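Local atomic coordinates of CSOR (PDB entry 4ADZ), a protein that probably represses transcription of copper-responsive genes by binding operator DNA, releasing it when copper(I) is sensed. Residues Gln64-Leu68 with Gln84-Ser88. Sequence-based numbering, arbitrary orientation.
Sequences QIRGL and QVSAS. With SO4 (sulfate ion), chain D; SO4 (sulfate ion), chain F.
Both segments are regular alpha-helix, Gln64-Leu68 from helix 48-73 and Gln84-Ser88 from helix 78-114, and they form part of the antiparallel helical hairpin of the all-helical CsoR fold. Their axes approach to 9.9 Å with a signed crossing angle of -162°. The register sets Gln64 CA 6.3 Å from Ser88 CA and Leu68 CA 7.0 Å from Gln84 CA. Gln84 (chi1 t, chi2 p) reaches across, and its NE2 donates to Gln64 O at 3.2 Å; that carbonyl also accepts from Leu68 N at 2.9 Å. At Gly67 an ideal CB would sit tight against Gln84 NE2, 3.2 Å away. On the buried side of that bond, Leu68 (m, t) lays CD2 3.3 Å from Gln84 CG and 3.8 Å from Val85 CG2, at the interface with the second subunit, whose Leu58 and Phe95 pack on Leu68 and Val85 respectively. Ser88 (chi1 m) turns OG back to Gln84 O at 2.9 Å, and Gln64 CB packs 3.3 Å from the same OG. Arg66 CA-to-CB points away; its NE donates to O1 of the chain D sulfate, probably from the crystallisation liquor, at 2.8 Å. At the more open edge, one water accepts from NE2 of Gln64 (m, t) at 2.9 Å and donates to Gln84 OE1 at 3.1 Å.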
loop_
_atom_site.group_PDB
_atom_site.type_symbol
_atom_site.label_atom_id
_atom_site.label_comp_id
_atom_site.label_asym_id
_atom_site.label_seq_id
_atom_site.Cartn_x
_atom_site.Cartn_y
_atom_site.Cartn_z
ATOM N N GLN A 64 -13.049 -10.887 -12.084
ATOM C CA GLN A 64 -13.051 -10.692 -10.612
ATOM C C GLN A 64 -14.037 -9.646 -10.179
ATOM O O GLN A 64 -14.724 -9.813 -9.198
ATOM C CB GLN A 64 -11.623 -10.398 -10.124
ATOM C CG GLN A 64 -10.621 -11.546 -10.288
ATOM C CD GLN A 64 -9.236 -11.053 -9.879
ATOM O OE1 GLN A 64 -8.758 -10.082 -10.415
ATOM N NE2 GLN A 64 -8.638 -11.665 -8.859
ATOM N N ILE A 65 -14.141 -8.530 -10.914
ATOM C CA ILE A 65 -15.019 -7.488 -10.555
ATOM C C ILE A 65 -16.479 -7.948 -10.769
ATOM O O ILE A 65 -17.381 -7.605 -9.970
ATOM C CB ILE A 65 -14.777 -6.170 -11.302
ATOM C CG1 ILE A 65 -13.315 -5.741 -11.253
ATOM C CG2 ILE A 65 -15.698 -5.081 -10.781
ATOM C CD1 ILE A 65 -12.706 -5.580 -9.848
ATOM N N ARG A 66 -16.752 -8.677 -11.846
ATOM C CA ARG A 66 -18.070 -9.247 -12.030
ATOM C C ARG A 66 -18.427 -10.157 -10.868
ATOM O O ARG A 66 -19.575 -10.153 -10.411
ATOM C CB ARG A 66 -18.179 -9.999 -13.373
ATOM C CG ARG A 66 -18.189 -9.008 -14.546
ATOM C CD ARG A 66 -18.618 -9.659 -15.870
ATOM N NE ARG A 66 -17.794 -10.791 -16.152
ATOM C CZ ARG A 66 -16.675 -10.795 -16.889
ATOM N NH1 ARG A 66 -16.262 -9.741 -17.495
ATOM N NH2 ARG A 66 -16.004 -11.890 -17.013
ATOM N N GLY A 67 -17.462 -10.960 -10.445
ATOM C CA GLY A 67 -17.560 -11.759 -9.221
ATOM C C GLY A 67 -17.912 -10.983 -7.976
ATOM O O GLY A 67 -18.823 -11.375 -7.207
ATOM N N LEU A 68 -17.248 -9.852 -7.767
ATOM C CA LEU A 68 -17.609 -8.973 -6.680
ATOM C C LEU A 68 -19.062 -8.499 -6.754
ATOM O O LEU A 68 -19.765 -8.402 -5.729
ATOM C CB LEU A 68 -16.698 -7.736 -6.643
ATOM C CG LEU A 68 -15.283 -8.008 -6.160
ATOM C CD1 LEU A 68 -14.421 -6.765 -6.456
ATOM C CD2 LEU A 68 -15.315 -8.427 -4.685
ATOM N N GLN A 84 -11.756 -11.097 -1.872
ATOM C CA GLN A 84 -11.796 -11.000 -3.329
ATOM C C GLN A 84 -11.384 -9.572 -3.783
ATOM O O GLN A 84 -10.736 -9.456 -4.827
ATOM C CB GLN A 84 -13.206 -11.288 -3.808
ATOM C CG GLN A 84 -13.449 -11.107 -5.284
ATOM C CD GLN A 84 -12.956 -12.213 -6.165
ATOM O OE1 GLN A 84 -12.233 -13.177 -5.729
ATOM N NE2 GLN A 84 -13.405 -12.125 -7.468
ATOM N N VAL A 85 -11.740 -8.541 -3.020
ATOM C CA VAL A 85 -11.280 -7.159 -3.342
ATOM C C VAL A 85 -9.740 -7.156 -3.330
ATOM O O VAL A 85 -9.059 -6.585 -4.244
ATOM C CB VAL A 85 -11.851 -6.056 -2.466
ATOM C CG1 VAL A 85 -11.163 -4.637 -2.683
ATOM C CG2 VAL A 85 -13.396 -5.955 -2.610
ATOM N N SER A 86 -9.134 -7.766 -2.310
ATOM C CA SER A 86 -7.698 -7.732 -2.143
ATOM C C SER A 86 -7.050 -8.520 -3.270
ATOM O O SER A 86 -6.035 -8.087 -3.850
ATOM C CB SER A 86 -7.321 -8.292 -0.730
ATOM O OG SER A 86 -7.714 -7.354 0.263
ATOM N N ALA A 87 -7.646 -9.635 -3.674
ATOM C CA ALA A 87 -7.140 -10.355 -4.796
ATOM C C ALA A 87 -7.162 -9.508 -6.085
ATOM O O ALA A 87 -6.214 -9.615 -6.881
ATOM C CB ALA A 87 -7.857 -11.680 -5.016
ATOM N N SER A 88 -8.227 -8.767 -6.293
ATOM C CA SER A 88 -8.361 -7.927 -7.509
ATOM C C SER A 88 -7.377 -6.764 -7.486
ATOM O O SER A 88 -6.742 -6.463 -8.486
ATOM C CB SER A 88 -9.770 -7.405 -7.625
ATOM O OG SER A 88 -10.674 -8.508 -7.617
HETATM S S SO4 D . -18.813 -14.416 -15.707
HETATM O O1 SO4 D . -18.413 -13.228 -14.890
HETATM O O2 SO4 D . -20.262 -14.155 -15.897
HETATM O O3 SO4 D . -18.617 -15.697 -14.970
HETATM O O4 SO4 D . -17.976 -14.482 -16.881
HETATM S S SO4 F . -18.411 -7.149 -18.742
HETATM O O1 SO4 F . -17.435 -7.731 -17.827
HETATM O O2 SO4 F . -19.405 -6.408 -17.917
HETATM O O3 SO4 F . -19.113 -8.149 -19.578
HETATM O O4 SO4 F . -17.698 -6.221 -19.666
HETATM O O HOH W 1 -9.838 -13.939 -7.594
#